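Local coordinates for protein enoyl-CoA hydratase (Mycobacterium avium, PDB 3OC7) that probably catalyses the reversible hydration of enoyl-CoA thioesters in fatty acid metabolism, as a member of the crotonase family, at residues Ala169-Leu173 with Thr174-Phe178. Sequence-based numbering, arbitrary orientation.
Sequences ARYYL and TGEKF
Arg170 and Glu176 form a side-on, two-pronged salt bridge across the C-terminal end of helix 165-174 in this crotonase-fold subunit. Arg170 NE donates to Glu176 OE1 at 2.9 Å and Arg170 NH2 to Glu176 OE2 at 3.1 Å; each carboxylate oxygen is met on its syn side, and both lie close to the guanidinium plane. The two planar groups are nevertheless twisted by 32°, so the pair is not fully coplanar. An extended Arg170 chain, with CG trans to the backbone N (chi1 177°), carries the guanidinium out from the side of the last turn to the carboxylate.

Glu176 OE1 takes a second bond on its anti side, from Thr174 OG1 at 2.7 Å. That hydroxyl also accepts from Glu176 N at 3.3 Å, which defines an ST turn, so the one hydroxyl grips both the backbone N and the carboxylate of Glu176. Arg170 O accepts from Thr174 N and also from Leu173 N, at the helix end. Gly175 then leaves helical geometry with positive phi, and its N makes a weak bond to Tyr171 O. A water donating to both Tyr171 O and Glu176 O links the helix end to the departing chain, which runs toward helix 180-186.

Beside the salt bridge, the Tyr171 ring is sandwiched: Arg170 CD lies over one face and Phe178 CD1 over the other, both offset toward the rim. The two rings are oblique, with centroids 4.5 Å apart and planes at 38°. Phe178 continues this packing onto Ala183 and Ile186 of helix 180-186, while Arg182 of that helix hydrogen-bonds Tyr171 OH. On the neighbouring subunit, Asp206 packs against Glu176 and Thr190 against Arg170, placing the salt bridge beside a subunit interface. Tyr171 OH itself sits 3.7 Å above the centre of the Arg170 guanidinium plane.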
ATOM      1  N   ALA A 169     -11.453   3.935   1.872  1.00 10.32           N
ATOM      2  CA  ALA A 169     -12.453   4.897   1.358  1.00 10.52           C
ATOM      3  C   ALA A 169     -13.840   4.252   1.136  1.00 10.44           C
ATOM      4  O   ALA A 169     -14.867   4.835   1.518  1.00 11.58           O
ATOM      5  CB  ALA A 169     -11.939   5.573   0.064  1.00 11.22           C
ATOM      6  N   ARG A 170     -13.873   3.057   0.551  1.00 10.78           N
ATOM      7  CA  ARG A 170     -15.158   2.351   0.355  1.00 10.53           C
ATOM      8  C   ARG A 170     -15.874   2.086   1.694  1.00 10.34           C
ATOM      9  O   ARG A 170     -16.999   2.570   1.912  1.00 10.92           O
ATOM     10  CB  ARG A 170     -14.964   1.025  -0.417  1.00 10.37           C
ATOM     11  CG  ARG A 170     -16.264   0.200  -0.582  1.00 10.96           C
ATOM     12  CD  ARG A 170     -16.023  -1.195  -1.167  1.00 12.52           C
ATOM     13  NE  ARG A 170     -17.281  -1.935  -1.364  1.00 15.50           N
ATOM     14  CZ  ARG A 170     -17.383  -3.022  -2.128  1.00 17.16           C
ATOM     15  NH1 ARG A 170     -16.318  -3.490  -2.776  1.00 18.21           N
ATOM     16  NH2 ARG A 170     -18.551  -3.644  -2.252  1.00 17.60           N
ATOM     17  N   TYR A 171     -15.221   1.354   2.600  1.00 10.17           N
ATOM     18  CA  TYR A 171     -15.886   0.840   3.806  1.00 10.25           C
ATOM     19  C   TYR A 171     -16.193   1.936   4.875  1.00  9.87           C
ATOM     20  O   TYR A 171     -17.212   1.835   5.572  1.00 11.12           O
ATOM     21  CB  TYR A 171     -15.169  -0.433   4.358  1.00  9.49           C
ATOM     22  CG  TYR A 171     -15.342  -1.646   3.430  1.00  9.88           C
ATOM     23  CD1 TYR A 171     -16.607  -2.208   3.221  1.00 12.77           C
ATOM     24  CD2 TYR A 171     -14.259  -2.200   2.734  1.00  9.98           C
ATOM     25  CE1 TYR A 171     -16.788  -3.301   2.343  1.00 13.95           C
ATOM     26  CE2 TYR A 171     -14.436  -3.315   1.845  1.00 11.85           C
ATOM     27  CZ  TYR A 171     -15.707  -3.842   1.672  1.00 12.13           C
ATOM     28  OH  TYR A 171     -15.891  -4.919   0.816  1.00 16.50           O
ATOM     29  N   TYR A 172     -15.357   2.978   4.958  1.00  9.75           N
ATOM     30  CA  TYR A 172     -15.641   4.199   5.770  1.00 10.14           C
ATOM     31  C   TYR A 172     -16.944   4.926   5.323  1.00  9.69           C
ATOM     32  O   TYR A 172     -17.666   5.506   6.160  1.00 11.95           O
ATOM     33  CB  TYR A 172     -14.452   5.204   5.692  1.00  9.40           C
ATOM     34  CG  TYR A 172     -13.261   5.028   6.678  1.00  9.47           C
ATOM     35  CD1 TYR A 172     -12.775   3.765   7.030  1.00  9.87           C
ATOM     36  CD2 TYR A 172     -12.566   6.149   7.184  1.00  9.19           C
ATOM     37  CE1 TYR A 172     -11.670   3.615   7.898  1.00 10.00           C
ATOM     38  CE2 TYR A 172     -11.462   6.001   8.065  1.00 10.08           C
ATOM     39  CZ  TYR A 172     -11.018   4.734   8.404  1.00 10.55           C
ATOM     40  OH  TYR A 172      -9.927   4.601   9.272  1.00 11.51           O
ATOM     41  N   LEU A 173     -17.236   4.907   4.013  1.00  9.96           N
ATOM     42  CA  LEU A 173     -18.359   5.690   3.453  1.00 10.85           C
ATOM     43  C   LEU A 173     -19.655   4.893   3.197  1.00 11.29           C
ATOM     44  O   LEU A 173     -20.754   5.467   3.297  1.00 12.34           O
ATOM     45  CB  LEU A 173     -17.905   6.447   2.185  1.00 10.17           C
ATOM     46  CG  LEU A 173     -16.725   7.423   2.369  1.00  9.95           C
ATOM     47  CD1 LEU A 173     -16.219   7.957   1.029  1.00 11.16           C
ATOM     48  CD2 LEU A 173     -17.075   8.565   3.341  1.00 10.75           C
ATOM     49  N   THR A 174     -19.548   3.593   2.893  1.00 11.85           N
ATOM     50  CA  THR A 174     -20.737   2.738   2.650  1.00 12.95           C
ATOM     51  C   THR A 174     -21.334   2.064   3.897  1.00 13.38           C
ATOM     52  O   THR A 174     -22.526   1.721   3.905  1.00 13.73           O
ATOM     53  CB  THR A 174     -20.457   1.605   1.614  1.00 12.85           C
ATOM     54  OG1 THR A 174     -19.575   0.625   2.202  1.00 11.78           O
ATOM     55  CG2 THR A 174     -19.882   2.144   0.288  1.00 14.13           C
ATOM     56  N   GLY A 175     -20.511   1.819   4.919  1.00 12.69           N
ATOM     57  CA  GLY A 175     -20.966   1.063   6.109  1.00 13.29           C
ATOM     58  C   GLY A 175     -21.299  -0.416   5.879  1.00 14.01           C
ATOM     59  O   GLY A 175     -21.930  -1.046   6.743  1.00 14.26           O
ATOM     60  N   GLU A 176     -20.884  -0.988   4.746  1.00 13.56           N
ATOM     61  CA  GLU A 176     -21.187  -2.401   4.408  1.00 13.40           C
ATOM     62  C   GLU A 176     -20.559  -3.413   5.394  1.00 13.08           C
ATOM     63  O   GLU A 176     -19.412  -3.223   5.857  1.00 11.79           O
ATOM     64  CB  GLU A 176     -20.679  -2.747   2.999  1.00 14.06           C
ATOM     65  CG  GLU A 176     -21.408  -2.096   1.807  1.00 15.99           C
ATOM     66  CD  GLU A 176     -20.589  -2.133   0.517  1.00 17.52           C
ATOM     67  OE1 GLU A 176     -19.573  -1.403   0.408  1.00 16.09           O
ATOM     68  OE2 GLU A 176     -20.959  -2.894  -0.411  1.00 19.36           O
ATOM     69  N   LYS A 177     -21.300  -4.490   5.687  1.00 13.38           N
ATOM     70  CA  LYS A 177     -20.781  -5.625   6.451  1.00 13.69           C
ATOM     71  C   LYS A 177     -19.983  -6.577   5.546  1.00 13.52           C
ATOM     72  O   LYS A 177     -20.396  -6.850   4.407  1.00 15.43           O
ATOM     73  CB  LYS A 177     -21.940  -6.391   7.106  1.00 14.37           C
ATOM     74  CG  LYS A 177     -21.506  -7.430   8.149  1.00 17.21           C
ATOM     75  CD  LYS A 177     -22.683  -8.277   8.658  1.00 22.49           C
ATOM     76  CE  LYS A 177     -23.661  -7.474   9.474  1.00 27.21           C
ATOM     77  NZ  LYS A 177     -24.851  -8.312   9.808  1.00 28.22           N
ATOM     78  N   PHE A 178     -18.872  -7.112   6.057  1.00 13.00           N
ATOM     79  CA  PHE A 178     -18.026  -8.067   5.308  1.00 12.39           C
ATOM     80  C   PHE A 178     -17.424  -9.202   6.168  1.00 12.51           C
ATOM     81  O   PHE A 178     -17.471  -9.126   7.404  1.00 12.89           O
ATOM     82  CB  PHE A 178     -16.953  -7.326   4.464  1.00 12.65           C
ATOM     83  CG  PHE A 178     -16.007  -6.425   5.264  1.00 11.65           C
ATOM     84  CD1 PHE A 178     -16.369  -5.105   5.589  1.00 12.23           C
ATOM     85  CD2 PHE A 178     -14.744  -6.888   5.667  1.00 11.03           C
ATOM     86  CE1 PHE A 178     -15.508  -4.273   6.290  1.00 12.18           C
ATOM     87  CE2 PHE A 178     -13.872  -6.052   6.385  1.00 10.81           C
ATOM     88  CZ  PHE A 178     -14.255  -4.750   6.690  1.00 12.37           C
TER
HETATM   89  O   HOH W   1     -17.923  -0.923   6.676  1.00 10.68           O